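Local coordinates for protein ATP-dependent Clp endopeptidase (Clostridium difficile, PDB 3FES) that probably serves as the ATP-driven unfolding chaperone of a Clp protease, its helical amino-terminal domain being consistent with a docking site for substrates or adaptor proteins, at residues Lys24-Asn29 and Glu70-Glu75; Leu18-Ala23 and Ile80-Arg85; Gly64-Met69 and Asn123-Tyr128; Thr9-Lys14 and Leu41-Gly46; His35-Leu40 and His109-Ile114. All blocks are in the same frame, centred on the assembly; numbering follows the deposited sequence. Where two conformers were deposited one is given.

Interaction 1 of 5, residues Lys24-Asn29 and Glu70-Glu75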
# COMPACT_ATOMS: atom_id res chain seq x y z
N LYS A 24 12.87 5.93 1.35
CA LYS A 24 14.15 6.60 1.23
C LYS A 24 14.10 8.05 1.74
O LYS A 24 15.00 8.49 2.48
CB LYS A 24 14.61 6.61 -0.23
CG LYS A 24 15.15 5.28 -0.73
CD LYS A 24 15.68 5.49 -2.17
CE LYS A 24 15.90 4.18 -2.88
NZ LYS A 24 17.35 3.96 -3.09
N SER A 25 13.06 8.76 1.29
CA SER A 25 12.80 10.14 1.67
C SER A 25 12.79 10.33 3.17
O SER A 25 13.30 11.33 3.67
CB SER A 25 11.46 10.61 1.13
OG SER A 25 11.56 10.93 -0.24
N LEU A 26 12.21 9.36 3.87
CA LEU A 26 12.06 9.41 5.34
C LEU A 26 13.26 8.84 6.11
O LEU A 26 13.25 8.80 7.36
CB LEU A 26 10.80 8.67 5.74
CG LEU A 26 9.49 9.21 5.15
CD1 LEU A 26 8.39 8.23 5.37
CD2 LEU A 26 9.16 10.65 5.71
N GLY A 27 14.31 8.44 5.39
CA GLY A 27 15.48 7.79 5.99
C GLY A 27 15.14 6.41 6.57
O GLY A 27 15.72 5.98 7.58
N HIS A 28 14.21 5.70 5.92
CA HIS A 28 13.82 4.35 6.33
C HIS A 28 14.45 3.35 5.36
O HIS A 28 14.22 3.45 4.15
CB HIS A 28 12.29 4.20 6.30
CG HIS A 28 11.59 5.09 7.27
ND1 HIS A 28 10.22 5.25 7.27
CD2 HIS A 28 12.06 5.90 8.25
CE1 HIS A 28 9.88 6.10 8.23
NE2 HIS A 28 10.98 6.51 8.83
N ASN A 29 15.23 2.39 5.84
CA ASN A 29 15.88 1.46 4.91
C ASN A 29 15.10 0.16 4.70
O ASN A 29 15.51 -0.71 3.96
CB ASN A 29 17.34 1.20 5.27
CG ASN A 29 17.53 0.78 6.71
OD1 ASN A 29 16.63 0.20 7.32
ND2 ASN A 29 18.68 1.12 7.27
N GLU A 70 7.30 6.22 13.60
CA GLU A 70 8.56 5.60 13.24
C GLU A 70 9.73 6.54 13.30
O GLU A 70 10.89 6.08 13.26
CB GLU A 70 8.51 5.14 11.78
CG GLU A 70 7.73 3.93 11.54
CD GLU A 70 8.09 3.36 10.21
OE1 GLU A 70 9.22 2.84 10.05
OE2 GLU A 70 7.27 3.46 9.30
N GLY A 71 9.44 7.84 13.31
CA GLY A 71 10.45 8.88 13.25
C GLY A 71 10.93 9.05 11.81
O GLY A 71 10.47 8.34 10.92
N LYS A 72 11.83 9.99 11.59
CA LYS A 72 12.48 10.13 10.29
C LYS A 72 13.95 10.47 10.41
O LYS A 72 14.37 11.09 11.39
CB LYS A 72 11.72 11.11 9.36
CG LYS A 72 11.68 12.54 9.78
CD LYS A 72 10.94 13.37 8.71
CE LYS A 72 11.30 14.85 8.75
NZ LYS A 72 10.70 15.57 7.56
N GLY A 73 14.73 10.02 9.45
CA GLY A 73 16.18 10.23 9.46
C GLY A 73 16.57 10.88 8.16
O GLY A 73 15.71 11.26 7.39
N GLU A 74 17.86 11.01 7.89
CA GLU A 74 18.30 11.67 6.66
C GLU A 74 17.98 10.83 5.42
O GLU A 74 17.87 9.61 5.52
CB GLU A 74 19.78 11.99 6.73
CG GLU A 74 20.12 13.10 7.73
CD GLU A 74 21.57 13.08 8.15
OE1 GLU A 74 22.05 12.01 8.60
OE2 GLU A 74 22.24 14.14 8.05
N GLU A 75 17.87 11.47 4.25
CA GLU A 75 17.54 10.73 3.02
C GLU A 75 18.57 9.65 2.72
O GLU A 75 19.77 9.86 2.91
CB GLU A 75 17.36 11.66 1.82
CG GLU A 75 15.96 12.27 1.69
CD GLU A 75 15.38 12.19 0.26
OE1 GLU A 75 15.63 11.18 -0.46
OE2 GLU A 75 14.64 13.12 -0.14
O HOH W 1 14.37 12.72 5.56
O HOH W 2 12.29 13.77 -1.06

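Interaction 2 of 5, residues Leu18-Ala23 and Ile80-Arg85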
# COMPACT_ATOMS: atom_id res chain seq x y z
N LEU A 18 6.97 4.00 -5.73
CA LEU A 18 6.72 5.16 -4.87
C LEU A 18 6.86 4.80 -3.39
O LEU A 18 7.25 5.66 -2.57
CB LEU A 18 5.34 5.80 -5.15
CG LEU A 18 5.25 6.57 -6.49
CD1 LEU A 18 3.79 6.77 -6.84
CD2 LEU A 18 5.95 7.92 -6.41
N ALA A 19 6.58 3.54 -3.07
CA ALA A 19 6.73 3.05 -1.68
C ALA A 19 8.21 3.11 -1.30
O ALA A 19 8.58 3.61 -0.20
CB ALA A 19 6.20 1.67 -1.58
N PHE A 20 9.06 2.63 -2.21
CA PHE A 20 10.50 2.69 -2.01
C PHE A 20 11.02 4.13 -1.93
O PHE A 20 11.91 4.44 -1.11
CB PHE A 20 11.21 1.96 -3.15
CG PHE A 20 11.32 0.45 -2.95
CD1 PHE A 20 10.26 -0.39 -3.25
CD2 PHE A 20 12.51 -0.12 -2.49
CE1 PHE A 20 10.37 -1.78 -3.11
CE2 PHE A 20 12.62 -1.50 -2.33
CZ PHE A 20 11.53 -2.33 -2.62
N GLU A 21 10.50 5.00 -2.81
CA GLU A 21 10.91 6.41 -2.84
C GLU A 21 10.51 7.10 -1.55
O GLU A 21 11.29 7.90 -1.01
CB GLU A 21 10.29 7.12 -4.04
CG GLU A 21 10.68 8.59 -4.20
CD GLU A 21 9.76 9.29 -5.22
OE1 GLU A 21 8.87 10.07 -4.82
OE2 GLU A 21 9.89 9.03 -6.43
N SER A 22 9.32 6.79 -1.05
CA SER A 22 8.89 7.34 0.24
C SER A 22 9.76 6.92 1.41
O SER A 22 10.13 7.76 2.21
CB SER A 22 7.46 6.97 0.53
OG SER A 22 6.63 7.76 -0.32
N ALA A 23 10.06 5.62 1.51
CA ALA A 23 10.94 5.12 2.58
C ALA A 23 12.28 5.86 2.54
O ALA A 23 12.79 6.36 3.55
CB ALA A 23 11.14 3.61 2.41
N ILE A 80 17.53 -0.15 -0.66
CA ILE A 80 16.84 -0.55 0.56
C ILE A 80 15.92 -1.76 0.23
O ILE A 80 15.83 -2.16 -0.95
CB ILE A 80 16.00 0.61 1.05
CG1 ILE A 80 14.85 0.85 0.09
CG2 ILE A 80 16.84 1.93 1.21
CD1 ILE A 80 13.71 1.49 0.73
N VAL A 81 15.22 -2.34 1.22
CA VAL A 81 14.62 -3.68 1.03
C VAL A 81 13.23 -3.83 1.62
O VAL A 81 12.88 -3.09 2.53
CB VAL A 81 15.54 -4.82 1.60
CG1 VAL A 81 16.89 -4.82 0.86
CG2 VAL A 81 15.78 -4.62 3.07
N LEU A 82 12.43 -4.75 1.05
CA LEU A 82 11.11 -5.06 1.58
C LEU A 82 11.21 -5.85 2.88
O LEU A 82 12.02 -6.76 2.99
CB LEU A 82 10.31 -5.89 0.59
CG LEU A 82 10.02 -5.22 -0.77
CD1 LEU A 82 9.45 -6.29 -1.67
CD2 LEU A 82 9.02 -4.10 -0.54
N SER A 83 10.35 -5.50 3.83
CA SER A 83 10.21 -6.33 5.03
C SER A 83 9.47 -7.66 4.66
O SER A 83 8.84 -7.76 3.61
CB SER A 83 9.36 -5.60 6.06
OG SER A 83 8.06 -5.47 5.57
N PRO A 84 9.48 -8.64 5.58
CA PRO A 84 8.77 -9.90 5.36
C PRO A 84 7.28 -9.64 5.16
O PRO A 84 6.66 -10.23 4.29
CB PRO A 84 9.08 -10.67 6.67
CG PRO A 84 10.52 -10.31 6.91
CD PRO A 84 10.41 -8.74 6.72
N ARG A 85 6.73 -8.71 5.93
CA ARG A 85 5.30 -8.42 5.79
C ARG A 85 4.94 -7.80 4.42
O ARG A 85 3.92 -8.17 3.81
CB ARG A 85 4.78 -7.50 6.89
CG ARG A 85 3.29 -7.26 6.75
CD ARG A 85 2.72 -6.46 7.93
NE ARG A 85 2.73 -7.18 9.22
CZ ARG A 85 3.64 -7.02 10.17
NH1 ARG A 85 3.54 -7.68 11.31
NH2 ARG A 85 4.65 -6.16 9.97

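Interaction 3 of 5, residues Gly64-Met69 and Asn123-Tyr128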
# COMPACT_ATOMS: atom_id res chain seq x y z
N GLY A 64 2.69 12.13 7.82
CA GLY A 64 2.75 12.62 9.21
C GLY A 64 2.60 11.50 10.22
O GLY A 64 3.35 11.43 11.20
N LYS A 65 1.63 10.61 9.99
CA LYS A 65 1.38 9.48 10.89
C LYS A 65 2.54 8.49 10.91
O LYS A 65 2.89 7.94 11.96
CB LYS A 65 0.08 8.75 10.53
CG LYS A 65 -1.22 9.50 10.87
CD LYS A 65 -1.31 9.99 12.33
CE LYS A 65 -1.00 8.87 13.34
NZ LYS A 65 -1.00 9.35 14.75
N ILE A 66 3.16 8.29 9.75
CA ILE A 66 4.30 7.42 9.64
C ILE A 66 5.44 7.99 10.46
O ILE A 66 6.03 7.28 11.27
CB ILE A 66 4.72 7.21 8.17
CG1 ILE A 66 3.68 6.35 7.45
CG2 ILE A 66 6.11 6.54 8.09
CD1 ILE A 66 3.95 6.26 5.89
N VAL A 67 5.72 9.29 10.28
CA VAL A 67 6.74 9.98 11.08
C VAL A 67 6.43 9.95 12.59
O VAL A 67 7.32 9.64 13.39
CB VAL A 67 7.05 11.40 10.54
CG1 VAL A 67 8.05 12.18 11.50
CG2 VAL A 67 7.63 11.31 9.14
N ASP A 68 5.18 10.20 12.97
CA ASP A 68 4.78 10.13 14.39
C ASP A 68 5.17 8.79 15.00
O ASP A 68 5.54 8.72 16.16
CB ASP A 68 3.26 10.26 14.58
CG ASP A 68 2.73 11.65 14.27
OD1 ASP A 68 3.53 12.64 14.26
OD2 ASP A 68 1.49 11.74 14.04
N MSE A 69 5.06 7.73 14.21
CA MSE A 69 5.16 6.37 14.71
C MSE A 69 6.55 5.78 14.60
O MSE A 69 6.94 4.97 15.42
CB MSE A 69 4.17 5.48 13.97
CG MSE A 69 2.70 5.90 14.21
SE MSE A 69 1.50 4.79 13.16
CE MSE A 69 1.51 3.35 14.38
N ASN A 123 -2.10 -1.08 8.76
CA ASN A 123 -3.39 -1.35 9.44
C ASN A 123 -3.56 -0.53 10.71
O ASN A 123 -4.69 -0.12 11.03
CB ASN A 123 -3.61 -2.85 9.65
CG ASN A 123 -3.96 -3.56 8.32
OD1 ASN A 123 -3.26 -4.47 7.89
ND2 ASN A 123 -4.99 -3.10 7.66
N LYS A 124 -2.46 -0.29 11.43
CA LYS A 124 -2.52 0.56 12.63
C LYS A 124 -3.00 1.96 12.28
O LYS A 124 -3.79 2.56 13.00
CB LYS A 124 -1.16 0.61 13.36
CG LYS A 124 -0.92 -0.62 14.21
CD LYS A 124 0.43 -0.59 14.91
CE LYS A 124 0.66 -1.91 15.62
NZ LYS A 124 1.92 -1.92 16.39
N ILE A 125 -2.53 2.47 11.15
CA ILE A 125 -2.94 3.79 10.68
C ILE A 125 -4.41 3.77 10.24
O ILE A 125 -5.15 4.68 10.58
CB ILE A 125 -2.04 4.29 9.52
CG1 ILE A 125 -0.60 4.57 10.03
CG2 ILE A 125 -2.69 5.54 8.83
CD1 ILE A 125 0.43 4.84 8.93
N LEU A 126 -4.82 2.75 9.49
CA LEU A 126 -6.25 2.65 9.11
C LEU A 126 -7.14 2.56 10.37
O LEU A 126 -8.18 3.22 10.46
CB LEU A 126 -6.49 1.44 8.22
CG LEU A 126 -5.75 1.52 6.88
CD1 LEU A 126 -5.85 0.17 6.21
CD2 LEU A 126 -6.39 2.58 6.02
N ASN A 127 -6.71 1.75 11.32
CA ASN A 127 -7.48 1.59 12.55
C ASN A 127 -7.55 2.87 13.37
O ASN A 127 -8.62 3.22 13.91
CB ASN A 127 -6.86 0.48 13.41
CG ASN A 127 -7.01 -0.89 12.78
OD1 ASN A 127 -7.83 -1.08 11.89
ND2 ASN A 127 -6.21 -1.86 13.22
N TYR A 128 -6.42 3.56 13.47
CA TYR A 128 -6.31 4.81 14.24
C TYR A 128 -7.28 5.85 13.67
O TYR A 128 -8.00 6.56 14.42
CB TYR A 128 -4.85 5.33 14.19
CG TYR A 128 -4.63 6.58 15.01
CD1 TYR A 128 -4.22 6.49 16.35
CD2 TYR A 128 -4.82 7.86 14.46
CE1 TYR A 128 -4.02 7.65 17.13
CE2 TYR A 128 -4.63 9.01 15.22
CZ TYR A 128 -4.23 8.89 16.55
OH TYR A 128 -4.04 10.02 17.29

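Interaction 4 of 5, residues Thr9-Lys14 and Leu41-Gly46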
# COMPACT_ATOMS: atom_id res chain seq x y z
N THR A 9 0.22 -4.75 -12.74
CA THR A 9 -0.07 -3.71 -13.74
C THR A 9 1.02 -2.62 -13.63
O THR A 9 1.75 -2.54 -12.61
CB THR A 9 -1.40 -3.02 -13.45
OG1 THR A 9 -1.29 -2.39 -12.17
CG2 THR A 9 -2.57 -4.00 -13.46
N GLN A 10 1.15 -1.81 -14.68
CA GLN A 10 2.02 -0.64 -14.63
C GLN A 10 1.75 0.29 -13.47
O GLN A 10 2.69 0.78 -12.85
CB GLN A 10 1.93 0.17 -15.93
CG GLN A 10 2.35 -0.60 -17.08
CD GLN A 10 3.73 -1.14 -16.89
OE1 GLN A 10 4.71 -0.39 -16.90
NE2 GLN A 10 3.83 -2.47 -16.70
N ARG A 11 0.47 0.52 -13.16
CA ARG A 11 0.10 1.40 -12.02
C ARG A 11 0.55 0.78 -10.69
O ARG A 11 1.00 1.49 -9.81
CB ARG A 11 -1.38 1.76 -12.03
CG ARG A 11 -1.80 2.69 -13.20
CD ARG A 11 -3.26 3.15 -12.99
NE ARG A 11 -3.65 4.14 -14.00
CZ ARG A 11 -4.44 3.91 -15.04
NH1 ARG A 11 -4.95 2.69 -15.26
NH2 ARG A 11 -4.70 4.90 -15.89
N ALA A 12 0.47 -0.54 -10.58
CA ALA A 12 0.87 -1.24 -9.34
C ALA A 12 2.41 -1.19 -9.20
O ALA A 12 2.92 -0.95 -8.10
CB ALA A 12 0.35 -2.67 -9.34
N LYS A 13 3.13 -1.36 -10.30
CA LYS A 13 4.56 -1.23 -10.29
C LYS A 13 4.92 0.19 -9.84
O LYS A 13 5.85 0.36 -9.05
CB LYS A 13 5.16 -1.46 -11.68
CG LYS A 13 5.29 -2.90 -12.05
CD LYS A 13 5.69 -3.01 -13.54
CE LYS A 13 5.51 -4.43 -13.97
NZ LYS A 13 5.43 -4.51 -15.39
N LYS A 14 4.21 1.20 -10.34
CA LYS A 14 4.49 2.59 -9.97
C LYS A 14 4.27 2.81 -8.49
O LYS A 14 5.08 3.48 -7.82
CB LYS A 14 3.62 3.56 -10.76
CG LYS A 14 3.89 5.05 -10.42
CD LYS A 14 5.27 5.47 -10.87
CE LYS A 14 5.43 6.99 -10.94
NZ LYS A 14 6.85 7.34 -11.39
N LEU A 41 -1.35 5.54 -2.42
CA LEU A 41 -1.99 6.86 -2.44
C LEU A 41 -1.29 7.79 -3.42
O LEU A 41 -1.95 8.45 -4.26
CB LEU A 41 -2.02 7.48 -1.03
CG LEU A 41 -2.88 8.77 -0.95
CD1 LEU A 41 -4.22 8.69 -1.71
CD2 LEU A 41 -3.16 9.10 0.47
N ARG A 42 0.02 7.85 -3.34
CA ARG A 42 0.81 8.73 -4.19
C ARG A 42 0.65 8.39 -5.67
O ARG A 42 0.81 9.26 -6.53
CB ARG A 42 2.28 8.69 -3.77
CG ARG A 42 2.57 9.42 -2.47
CD ARG A 42 4.06 9.38 -2.13
NE ARG A 42 4.81 10.17 -3.10
CZ ARG A 42 6.06 9.92 -3.47
NH1 ARG A 42 6.75 8.88 -2.96
NH2 ARG A 42 6.61 10.74 -4.38
N GLU A 43 0.35 7.12 -5.98
CA GLU A 43 0.22 6.69 -7.37
C GLU A 43 -0.96 7.41 -8.07
O GLU A 43 -0.92 7.60 -9.28
CB GLU A 43 0.19 5.16 -7.51
CG GLU A 43 0.12 4.66 -8.97
CD GLU A 43 -1.30 4.65 -9.54
OE1 GLU A 43 -2.27 4.45 -8.77
OE2 GLU A 43 -1.45 4.83 -10.77
N GLU A 44 -1.95 7.83 -7.28
CA GLU A 44 -3.02 8.76 -7.71
C GLU A 44 -4.12 8.19 -8.61
O GLU A 44 -5.31 8.42 -8.34
CB GLU A 44 -2.47 10.05 -8.33
CG GLU A 44 -1.90 11.04 -7.33
CD GLU A 44 -1.54 12.39 -7.94
OE1 GLU A 44 -0.57 13.02 -7.46
OE2 GLU A 44 -2.21 12.84 -8.90
N GLU A 45 -3.75 7.47 -9.66
CA GLU A 45 -4.69 7.03 -10.70
C GLU A 45 -5.47 5.74 -10.43
O GLU A 45 -6.59 5.56 -10.91
CB GLU A 45 -3.93 6.85 -12.01
CG GLU A 45 -3.26 8.11 -12.50
CD GLU A 45 -2.66 7.93 -13.87
OE1 GLU A 45 -2.29 6.79 -14.25
OE2 GLU A 45 -2.57 8.93 -14.60
N GLY A 46 -4.88 4.82 -9.66
CA GLY A 46 -5.46 3.49 -9.52
C GLY A 46 -6.60 3.44 -8.52
O GLY A 46 -6.84 4.40 -7.75

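Interaction 5 of 5, residues His35-Leu40 and His109-Ile114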
# COMPACT_ATOMS: atom_id res chain seq x y z
N HIS A 35 4.59 2.06 3.97
CA HIS A 35 5.14 2.70 2.79
C HIS A 35 4.41 2.26 1.53
O HIS A 35 4.23 3.07 0.64
CB HIS A 35 6.60 2.36 2.63
CG HIS A 35 7.43 2.67 3.84
ND1 HIS A 35 7.73 3.95 4.25
CD2 HIS A 35 8.03 1.84 4.72
CE1 HIS A 35 8.49 3.90 5.32
NE2 HIS A 35 8.71 2.63 5.61
N ILE A 36 4.04 0.99 1.46
CA ILE A 36 3.23 0.51 0.33
C ILE A 36 1.89 1.28 0.32
O ILE A 36 1.42 1.71 -0.73
CB ILE A 36 2.96 -1.02 0.45
CG1 ILE A 36 4.28 -1.82 0.42
CG2 ILE A 36 2.01 -1.49 -0.68
CD1 ILE A 36 4.08 -3.30 0.68
N LEU A 37 1.26 1.43 1.50
CA LEU A 37 0.02 2.22 1.55
C LEU A 37 0.20 3.66 1.03
O LEU A 37 -0.64 4.18 0.25
CB LEU A 37 -0.52 2.22 3.00
CG LEU A 37 -1.92 2.81 3.16
CD1 LEU A 37 -2.98 1.86 2.63
CD2 LEU A 37 -2.18 3.03 4.64
N LEU A 38 1.30 4.29 1.44
CA LEU A 38 1.59 5.65 0.99
C LEU A 38 1.91 5.64 -0.50
O LEU A 38 1.49 6.54 -1.24
CB LEU A 38 2.77 6.23 1.77
CG LEU A 38 3.27 7.64 1.40
CD1 LEU A 38 2.13 8.69 1.39
CD2 LEU A 38 4.39 8.03 2.34
N GLY A 39 2.62 4.60 -0.94
CA GLY A 39 2.90 4.45 -2.38
C GLY A 39 1.62 4.34 -3.23
O GLY A 39 1.54 4.92 -4.34
N LEU A 40 0.65 3.56 -2.74
CA LEU A 40 -0.65 3.41 -3.39
C LEU A 40 -1.38 4.75 -3.50
O LEU A 40 -1.97 5.04 -4.54
CB LEU A 40 -1.55 2.37 -2.69
CG LEU A 40 -1.03 0.89 -2.71
CD1 LEU A 40 -1.79 0.07 -1.64
CD2 LEU A 40 -1.21 0.32 -4.16
N HIS A 109 -5.63 -5.02 -5.75
CA HIS A 109 -5.18 -6.30 -5.16
C HIS A 109 -4.17 -6.10 -4.04
O HIS A 109 -4.24 -6.79 -3.03
CB HIS A 109 -4.68 -7.30 -6.21
CG HIS A 109 -5.64 -7.50 -7.34
ND1 HIS A 109 -6.81 -8.25 -7.23
CD2 HIS A 109 -5.64 -6.99 -8.60
CE1 HIS A 109 -7.46 -8.21 -8.38
NE2 HIS A 109 -6.76 -7.48 -9.23
N ILE A 110 -3.28 -5.13 -4.20
CA ILE A 110 -2.31 -4.80 -3.16
C ILE A 110 -3.03 -4.23 -1.94
O ILE A 110 -2.76 -4.64 -0.84
CB ILE A 110 -1.22 -3.86 -3.67
CG1 ILE A 110 -0.52 -4.53 -4.87
CG2 ILE A 110 -0.20 -3.50 -2.52
CD1 ILE A 110 0.58 -3.63 -5.54
N LEU A 111 -3.99 -3.34 -2.15
CA LEU A 111 -4.72 -2.79 -0.99
C LEU A 111 -5.57 -3.88 -0.31
O LEU A 111 -5.65 -3.95 0.92
CB LEU A 111 -5.56 -1.55 -1.43
CG LEU A 111 -6.30 -0.85 -0.25
CD1 LEU A 111 -5.34 -0.41 0.86
CD2 LEU A 111 -7.12 0.38 -0.82
N LEU A 112 -6.20 -4.76 -1.10
CA LEU A 112 -6.93 -5.91 -0.54
C LEU A 112 -6.02 -6.74 0.41
O LEU A 112 -6.42 -7.21 1.49
CB LEU A 112 -7.35 -6.82 -1.67
CG LEU A 112 -8.62 -7.66 -1.65
CD1 LEU A 112 -9.76 -6.97 -0.92
CD2 LEU A 112 -8.96 -7.85 -3.13
N ALA A 113 -4.81 -6.95 -0.08
CA ALA A 113 -3.81 -7.75 0.65
C ALA A 113 -3.34 -7.07 1.92
O ALA A 113 -3.16 -7.75 2.95
CB ALA A 113 -2.61 -8.00 -0.31
N ILE A 114 -3.13 -5.75 1.87
CA ILE A 114 -2.77 -4.98 3.08
C ILE A 114 -3.84 -5.22 4.13
O ILE A 114 -3.55 -5.60 5.27
CB ILE A 114 -2.63 -3.46 2.79
CG1 ILE A 114 -1.32 -3.19 2.01
CG2 ILE A 114 -2.53 -2.65 4.11
CD1 ILE A 114 -1.19 -1.73 1.54

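Interaction 1 of 5, residues Lys24-Asn29 and Glu70-Glu75
The imidazole of His28 lies against the carboxylate of Glu70: OE1 of Glu70 sits over one face of the ring, displaced toward its rim, 3.8 Å from CE1 of His28, with ring and carboxylate planes 30° apart. On the opposite face CB of Leu26 covers the ring centre, leaving the imidazole sandwiched. CG of His28 stands anti to its own carbonyl carbon (chi1 -64°), and from there the ring turns its NE2 edge to the second segment. NE2 donates to the carbonyl oxygen of Gly71 at 2.8 Å; the acceptor lies in the ring plane, which fixes the rotation of the imidazole. The Glu70 carboxylate, itself close to the like charge of Glu34, may favour a protonated histidine. Gly27 ends helix 10-25 in a Schellman motif, and the loop that follows helix 59-70 runs past this helix end. Gly27 has positive phi, and its CA lies 3.0 Å from the carbonyl oxygen of Glu74, so the two backbones pass close together. The carbonyl oxygen of Leu26 accepts from the N of Gly73 at 2.8 Å, the donor standing above the carbonyl plane, while CA of Lys72 adds a CH contact to the same oxygen. One water donates to the carbonyl oxygens of both Ser25 and Gly73, bridging the two backbones. Beyond it CG of Glu75 lies 3.4 Å from O of Ser25, and the bend at chi2 (-133°) brings CD of Glu75 to 3.6 Å from CA of Ser25.

Interaction 2 of 5, residues Leu18-Ala23 and Ile80-Arg85
Helix 18-23 and the extended chain at 80-82 come together at Phe20 and Ile80, whose CA atoms are 7.6 Å apart, a spacing bridged by side chains. Phe20 contributes the largest share of the contact. Its CG is anti to the carbonyl carbon (chi1 -84°), and the ring reaches from the helix toward strand 81-82, where it meets Ile80 and Leu82. CD2 of Phe20 rests 3.6 Å from CG1 of Ile80 as the two side chains slide past each other in opposite directions. The neighbouring ring atom, CE2 of Phe20, approaches the carbonyl oxygen of Ile80 at 3.6 Å; this oxygen lies at the ring edge, in its plane, where the polarised C-H groups of an aromatic ring suit an acceptor. Strand 81-82, which starts just after Ile80, pairs in parallel with strand 30-31 in a two-stranded sheet, and Val31 of that partner strand also touches Phe20, Ile80 and Leu82. Leu82 crosses Phe20 at about a right angle: its CD2 is 3.7 Å from CZ of Phe20 and equally near CE1, and its CG touches CZ as well. At the other end of the contact Ile80 places CG1 between its backbone N and carbonyl carbon (chi1 69°), and CD1 continues to CB of Ala23 at 3.7 Å. A single isoleucine branch thus touches two residues one helical turn apart: CG1 meets Phe20, while CD1 touches both Phe20 and Ala23. After the strand, Ser83 caps the start of helix 84-99, its OG accepting from the N of Ser86.

Interaction 3 of 5, residues Gly64-Met69 and Asn123-Tyr128
Lys65 faces Tyr128 and Ile125 from helix 64-69. Its chain bends at chi2 and again at chi3, and NZ finishes over one face of the Tyr128 ring, 3.9 Å from the centroid and 23° off the normal, a cation-pi contact shifted toward the rim. The same ammonium group forms a salt bridge with OD2 of Asp68, 3.5 Å from NZ of Lys65, so ring and carboxylate share one charge. Ile66, next in sequence, touches with CG1, 3.9 Å from CD1 of Ile125, the two branches crossing at a slant. One turn after Lys65, selenomethionine Met69 sets its SE 3.8 Å from CG1 of Ile125. The bend at chi3 (82°) turns its CE to the aliphatic part of Lys124, 4.0 Å from CB. Ile125 is therefore met by Ile66 at CD1 and by Met69 at CG1, with the charged and aromatic groups toward the exposed margin. The segment axes approach to 10.9 Å at 112°, a steep crossing in which few side chains of each helix can meet. This is helix-helix packing within the mainly helical Clp amino-terminal domain, joining helix 59-70 to helix 120-129.

Interaction 4 of 5, residues Thr9-Lys14 and Leu41-Gly46
Arg11 and Glu45 form the principal salt bridge between the start of helix 10-25 and the turn after helix 33-43. NE of Arg11 donates to OE1 of Glu45 at 3.0 Å with an N-H...O angle of 161°; NH2 of Arg11 adds a weak bond to the same oxygen. OE1 lies close to the guanidinium plane; NE reaches it from the anti side of the carboxylate, 33° out of the carboxylate plane, and the two side chains cross at about a right angle. A longer ionic pair joins NE of Arg11 to OE2 of Glu43 at 4.0 Å. By van der Waals contact, OE2 of Glu43 sits 3.3 Å from CG of Arg11, beside the extended aliphatic chain, while CG of Glu43 is 4.1 Å from CG of Lys14. Among bonds inside each segment, OE1 of Glu43 accepts from the N of Gly46 at 2.8 Å through its syn lone pair. Gly46 is the N-cap of helix 47-55. Thr9 caps helix 10-25, its OG1 taking the N-H of Ala12. In the buried acid Glu43, OE1 is thus held by a backbone N-H, while OE2 has the long ionic pair with Arg11; together these probably ease the burial of its charge.

Interaction 5 of 5, residues His35-Leu40 and His109-Ile114
At the centre of the mainly helical Clp amino-terminal domain, Ile36, Leu37 and Leu40 of helix 33-43 pack against Ile110, Leu111 and Ile114 of helix 107-117. The segments run broadly antiparallel, their directions 147° apart and their axes 10.6 Å from each other. Closest is the pair of isoleucine gamma methyls, CG2 of Ile36 and CG2 of Ile110, at 3.5 Å; these two side chains cross at about a right angle. Ile114 reaches between the residues of the facing helix. Its CD1 meets CD1 of Leu40 at 3.7 Å, tip to tip, and CG2 of Ile36 at 3.9 Å as those two side chains slide past each other. The same methyl comes within 4.2 Å of CD1 of Leu37, so one terminal carbon is in contact with three side chains. Leu40 uses CD1 again against CG2 of Ile110 at 4.0 Å and against CB of Leu111. On the other flank Leu37 has CG anti to its backbone N (chi1 -171°), and its CD1 meets CD1 of Leu111 at 3.7 Å. Helix 10-25 covers this layer through Ala12 on Ile110 and Ala15 on Leu40, and helix 84-99 adds Ser86 beside Ile36 and Ser93 beside Ile110. All six contacting side chains are buried branched aliphatics, so the contact across the two helices depends on hydrophobic burial and methyl-to-methyl fit rather than on directional bonds.

Overall arrangement
Interaction 5 lies about 2 Å from the centre of the chain, and the centres of the other four lie 10 to 19 Å from its own. Helix 10-25 serves interactions 4, 2 and 1 in turn along its length. Leu18 of interaction 2 packs on Glu43 of interaction 4, while Ala19 packs on Ile36 of interaction 5. Interaction 1 continues from interaction 2, their centres about 11 Å apart, and meets interaction 3 where His28 and Leu26 touch Ile66. Interactions 3 and 4 lie on opposite sides of the chain centre, about 21 Å apart between centres. A bound magnesium ion is about 4 Å from the Arg11 side chain.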